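Local coordinates for hypothetical protein MTH1187 (Methanothermobacter thermautotrophicus, PDB 1LXN) that is of unknown function but assembles as a homotetramer and belongs to a family related to thiamine-binding proteins, so a small-ligand role is possible, at residues A[34-37]-A[42-45]; A[48-53]-A[80-85]. All coordinates share one frame; numbering follows the deposited sequence.

Contact 1. Residues A[34-37]-A[42-45]; sequences VRYE and GTLL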
loop_
_atom_site.group_PDB
_atom_site.type_symbol
_atom_site.label_atom_id
_atom_site.label_comp_id
_atom_site.label_asym_id
_atom_site.label_seq_id
_atom_site.Cartn_x
_atom_site.Cartn_y
_atom_site.Cartn_z
ATOM N N VAL A 34 -1.994 3.431 -10.004
ATOM C CA VAL A 34 -0.869 3.578 -9.087
ATOM C C VAL A 34 0.157 2.480 -9.345
ATOM O O VAL A 34 -0.168 1.434 -9.907
ATOM C CB VAL A 34 -1.310 3.457 -7.606
ATOM C CG1 VAL A 34 -2.361 4.509 -7.278
ATOM C CG2 VAL A 34 -1.842 2.046 -7.332
ATOM N N ARG A 35 1.400 2.725 -8.952
ATOM C CA ARG A 35 2.436 1.713 -9.094
ATOM C C ARG A 35 2.598 1.141 -7.693
ATOM O O ARG A 35 2.433 1.853 -6.708
ATOM C CB ARG A 35 3.750 2.331 -9.567
ATOM C CG ARG A 35 3.752 2.739 -11.032
ATOM C CD ARG A 35 5.016 3.512 -11.390
ATOM N NE ARG A 35 5.063 3.860 -12.808
ATOM C CZ ARG A 35 5.935 4.712 -13.341
ATOM N NH1 ARG A 35 6.836 5.311 -12.570
ATOM N NH2 ARG A 35 5.906 4.969 -14.645
ATOM N N TYR A 36 2.900 -0.145 -7.595
ATOM C CA TYR A 36 3.058 -0.750 -6.285
ATOM C C TYR A 36 4.228 -1.722 -6.263
ATOM O O TYR A 36 4.709 -2.169 -7.303
ATOM C CB TYR A 36 1.765 -1.474 -5.884
ATOM C CG TYR A 36 1.542 -2.789 -6.600
ATOM C CD1 TYR A 36 2.123 -3.968 -6.131
ATOM C CD2 TYR A 36 0.778 -2.850 -7.764
ATOM C CE1 TYR A 36 1.950 -5.179 -6.806
ATOM C CE2 TYR A 36 0.600 -4.054 -8.449
ATOM C CZ TYR A 36 1.188 -5.214 -7.964
ATOM O OH TYR A 36 1.002 -6.406 -8.632
ATOM N N GLU A 37 4.678 -2.038 -5.060
ATOM C CA GLU A 37 5.769 -2.974 -4.868
ATOM C C GLU A 37 5.519 -3.673 -3.539
ATOM O O GLU A 37 5.462 -3.029 -2.490
ATOM C CB GLU A 37 7.110 -2.240 -4.833
ATOM C CG GLU A 37 8.308 -3.163 -4.694
ATOM C CD GLU A 37 9.632 -2.414 -4.626
ATOM O OE1 GLU A 37 9.819 -1.600 -3.689
ATOM O OE2 GLU A 37 10.488 -2.642 -5.510
ATOM N N GLY A 42 4.564 -4.655 4.120
ATOM C CA GLY A 42 3.448 -3.899 3.574
ATOM C C GLY A 42 3.711 -3.572 2.116
ATOM O O GLY A 42 4.829 -3.773 1.628
ATOM N N THR A 43 2.697 -3.078 1.411
ATOM C CA THR A 43 2.854 -2.735 0.003
ATOM C C THR A 43 3.246 -1.265 -0.210
ATOM O O THR A 43 2.595 -0.349 0.299
ATOM C CB THR A 43 1.563 -3.036 -0.789
ATOM O OG1 THR A 43 1.237 -4.421 -0.652
ATOM C CG2 THR A 43 1.754 -2.734 -2.267
ATOM N N LEU A 44 4.328 -1.059 -0.956
ATOM C CA LEU A 44 4.830 0.274 -1.270
ATOM C C LEU A 44 4.049 0.818 -2.466
ATOM O O LEU A 44 3.694 0.070 -3.368
ATOM C CB LEU A 44 6.323 0.192 -1.602
ATOM C CG LEU A 44 7.365 0.202 -0.470
ATOM C CD1 LEU A 44 6.791 -0.346 0.805
ATOM C CD2 LEU A 44 8.591 -0.588 -0.907
ATOM N N LEU A 45 3.779 2.119 -2.471
ATOM C CA LEU A 45 3.018 2.723 -3.558
ATOM C C LEU A 45 3.589 4.043 -4.058
ATOM O O LEU A 45 4.294 4.752 -3.339
ATOM C CB LEU A 45 1.575 2.982 -3.101
ATOM C CG LEU A 45 0.733 1.815 -2.567
ATOM C CD1 LEU A 45 -0.466 2.356 -1.797
ATOM C CD2 LEU A 45 0.276 0.938 -3.725
#

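Contact 2. Residues A[48-53]-A[80-85]; sequences EDLDEL and DRRDAD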
loop_
_atom_site.group_PDB
_atom_site.type_symbol
_atom_site.label_atom_id
_atom_site.label_comp_id
_atom_site.label_asym_id
_atom_site.label_seq_id
_atom_site.Cartn_x
_atom_site.Cartn_y
_atom_site.Cartn_z
ATOM N N GLU A 48 0.323 9.721 -8.578
ATOM C CA GLU A 48 0.496 11.054 -9.139
ATOM C C GLU A 48 -0.303 12.099 -8.371
ATOM O O GLU A 48 -0.036 13.293 -8.477
ATOM C CB GLU A 48 0.064 11.071 -10.605
ATOM C CG GLU A 48 1.068 10.462 -11.565
ATOM C CD GLU A 48 0.517 10.361 -12.979
ATOM O OE1 GLU A 48 1.320 10.130 -13.912
ATOM O OE2 GLU A 48 -0.718 10.506 -13.154
ATOM N N ASP A 49 -1.299 11.659 -7.615
ATOM C CA ASP A 49 -2.105 12.590 -6.836
ATOM C C ASP A 49 -2.772 11.886 -5.664
ATOM O O ASP A 49 -2.909 10.666 -5.655
ATOM C CB ASP A 49 -3.149 13.278 -7.729
ATOM C CG ASP A 49 -4.095 12.296 -8.395
ATOM O OD1 ASP A 49 -5.018 11.793 -7.727
ATOM O OD2 ASP A 49 -3.909 12.026 -9.594
ATOM N N LEU A 50 -3.179 12.665 -4.673
ATOM C CA LEU A 50 -3.804 12.122 -3.479
ATOM C C LEU A 50 -5.115 11.406 -3.729
ATOM O O LEU A 50 -5.417 10.427 -3.046
ATOM C CB LEU A 50 -4.001 13.231 -2.442
ATOM C CG LEU A 50 -2.685 13.670 -1.802
ATOM C CD1 LEU A 50 -2.875 14.960 -1.009
ATOM C CD2 LEU A 50 -2.174 12.539 -0.913
ATOM N N ASP A 51 -5.894 11.885 -4.699
ATOM C CA ASP A 51 -7.166 11.249 -5.017
ATOM C C ASP A 51 -6.984 9.780 -5.420
ATOM O O ASP A 51 -7.645 8.910 -4.860
ATOM C CB ASP A 51 -7.902 12.008 -6.136
ATOM C CG ASP A 51 -8.622 13.261 -5.630
ATOM O OD1 ASP A 51 -8.894 13.358 -4.414
ATOM O OD2 ASP A 51 -8.937 14.146 -6.456
ATOM N N GLU A 52 -6.095 9.501 -6.376
ATOM C CA GLU A 52 -5.861 8.122 -6.820
ATOM C C GLU A 52 -5.422 7.242 -5.661
ATOM O O GLU A 52 -5.923 6.126 -5.489
ATOM C CB GLU A 52 -4.779 8.041 -7.903
ATOM C CG GLU A 52 -5.256 8.291 -9.312
ATOM C CD GLU A 52 -6.406 7.389 -9.740
ATOM O OE1 GLU A 52 -6.204 6.166 -9.943
ATOM O OE2 GLU A 52 -7.521 7.927 -9.875
ATOM N N LEU A 53 -4.465 7.742 -4.883
ATOM C CA LEU A 53 -3.963 7.002 -3.738
ATOM C C LEU A 53 -5.098 6.628 -2.780
ATOM O O LEU A 53 -5.231 5.461 -2.408
ATOM C CB LEU A 53 -2.895 7.817 -3.003
ATOM C CG LEU A 53 -2.255 7.148 -1.781
ATOM C CD1 LEU A 53 -1.680 5.786 -2.153
ATOM C CD2 LEU A 53 -1.155 8.051 -1.245
ATOM N N ASP A 80 4.689 12.866 1.173
ATOM C CA ASP A 80 4.384 13.767 0.071
ATOM C C ASP A 80 5.409 14.892 0.003
ATOM O O ASP A 80 5.335 15.853 0.768
ATOM C CB ASP A 80 2.976 14.334 0.270
ATOM C CG ASP A 80 2.462 15.086 -0.942
ATOM O OD1 ASP A 80 3.198 15.195 -1.950
ATOM O OD2 ASP A 80 1.309 15.572 -0.878
ATOM N N ARG A 81 6.367 14.766 -0.910
ATOM C CA ARG A 81 7.404 15.779 -1.050
ATOM C C ARG A 81 7.163 16.616 -2.303
ATOM O O ARG A 81 7.198 16.105 -3.424
ATOM C CB ARG A 81 8.787 15.122 -1.102
ATOM C CG ARG A 81 9.927 16.127 -1.063
ATOM C CD ARG A 81 11.279 15.455 -0.932
ATOM N NE ARG A 81 12.348 16.441 -0.807
ATOM C CZ ARG A 81 13.644 16.151 -0.759
ATOM N NH1 ARG A 81 14.053 14.887 -0.819
ATOM N NH2 ARG A 81 14.537 17.132 -0.671
ATOM N N ARG A 82 6.935 17.909 -2.095
ATOM C CA ARG A 82 6.643 18.835 -3.182
ATOM C C ARG A 82 7.815 19.645 -3.750
ATOM O O ARG A 82 7.674 20.263 -4.807
ATOM C CB ARG A 82 5.531 19.799 -2.737
ATOM C CG ARG A 82 4.210 19.110 -2.394
ATOM C CD ARG A 82 3.683 18.333 -3.589
ATOM N NE ARG A 82 2.513 17.516 -3.279
ATOM C CZ ARG A 82 1.255 17.942 -3.349
ATOM N NH1 ARG A 82 0.995 19.192 -3.721
ATOM N NH2 ARG A 82 0.254 17.115 -3.063
ATOM N N ASP A 83 8.960 19.664 -3.069
ATOM C CA ASP A 83 10.094 20.429 -3.582
ATOM C C ASP A 83 11.098 19.557 -4.331
ATOM O O ASP A 83 12.191 20.009 -4.671
ATOM C CB ASP A 83 10.802 21.203 -2.456
ATOM C CG ASP A 83 11.320 20.300 -1.343
ATOM O OD1 ASP A 83 11.089 19.074 -1.396
ATOM O OD2 ASP A 83 11.957 20.821 -0.399
ATOM N N ALA A 84 10.720 18.309 -4.593
ATOM C CA ALA A 84 11.583 17.380 -5.321
ATOM C C ALA A 84 10.790 16.148 -5.726
ATOM O O ALA A 84 9.866 15.741 -5.024
ATOM C CB ALA A 84 12.773 16.968 -4.459
ATOM N N ASP A 85 11.145 15.570 -6.869
ATOM C CA ASP A 85 10.480 14.375 -7.370
ATOM C C ASP A 85 11.294 13.169 -6.917
ATOM O O ASP A 85 12.416 12.965 -7.374
ATOM C CB ASP A 85 10.409 14.410 -8.899
ATOM C CG ASP A 85 9.426 15.451 -9.418
ATOM O OD1 ASP A 85 9.463 15.747 -10.633
ATOM O OD2 ASP A 85 8.609 15.971 -8.622
#

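Contact 1. Residues A[34-37]-A[42-45]
Tyr36 meets Leu45 with its CB rather than its ring: CB lies 3.6 Å from Leu45 CD2. The ring is carried away from strand 42-45 because chi1 of 75° sets CG between the backbone N and the carbonyl carbon. Leu45 reaches back with its CD2 branch, which also comes within 4.3 Å of Val34 CG2, a looser apolar touch. On the same face the methyl of Thr43 crosses the base of the tyrosine at a slant, with CG2 3.8 Å from Tyr36 CB. These two strands form the hairpin 35-39/42-47 of a ferredoxin-like beta-alpha-beta-beta-alpha-beta fold, and this face is the one covered by helices: Tyr36 and Thr43 rest on Val26, Leu45 on Leu29 and Leu53. Glu37 and Leu44 face the other way as a hydrogen-bonded antiparallel pair. Leu44 N gives the shorter bond, 2.7 Å to Glu37 O, and Glu37 N returns one of 2.9 Å to Leu44 O. Tyr36 CA also lies 3.1 Å from Leu44 O, a CA-H...O contact. The side chains of Glu37 and Leu44 run alongside each other, pointing the same way. With CG anti to the backbone N (chi1 -178°) and the chain stretched beyond it, Glu37 brings OE1 to 3.2 Å from Leu44 CD2, a carboxylate oxygen against a methyl.

Contact 2. Residues A[48-53]-A[80-85]
Two bends in a row at the start of the Arg82 side chain (chi1 -61°, chi2 -59°) fold it back along its own loop, while Asp80 swings CG anti to its backbone N (chi1 -170°), and the two ends meet beside Leu50. The ion pair forms within 80-85: Arg82 NE bonds to Asp80 OD1 at 2.8 Å, on the syn side of the carboxylate and close to the guanidinium plane, and NH2 adds a weak bond to OD2 at 2.9 Å. Against this pair comes one methyl of Leu50. Its CD1 lies 4.2 Å from Asp80 OD2 and 4.3 Å from Arg82 NH2, approaching the guanidinium at its edge, near its plane. Leu50 opens helix 50-66, whose N-cap is Asp49: its OD1 accepts from Glu52 N at 2.9 Å. Leu50 and Asp80 both also touch Ile2 at the start of strand 2-10, which lies next to strand 72-79 in the sheet. Leu50, Asp80 and Arg82 each touch a crystal neighbour, so their conformations may owe something to the lattice. The charges of Asp80 and Arg82 are paired with each other within 80-85, while Leu50 CD1 adds apolar contact at their edge and no hydrogen bond crosses between the segments.

Overall arrangement
The two contacts follow in series along the chain: the hairpin of contact 1 closes before helix 50-66 of contact 2 begins, and strand 42-47 runs almost directly into that helix. Their centres are about 14 Å apart. They meet through the core, where Leu45 CD1 of contact 1 packs 3.7 Å from Leu53 CD1, one helical turn beyond Leu50. The centre of contact 1 is about 5 Å from the centre of the chain, that of contact 2 about 15 Å. Contact 1 joins strand 35-39, outermost within this chain, to strand 42-47; contact 2 joins the start of the helix to the loop between strand 72-79 and helix 88-98. One contact is thus built into the sheet, the other peripheral.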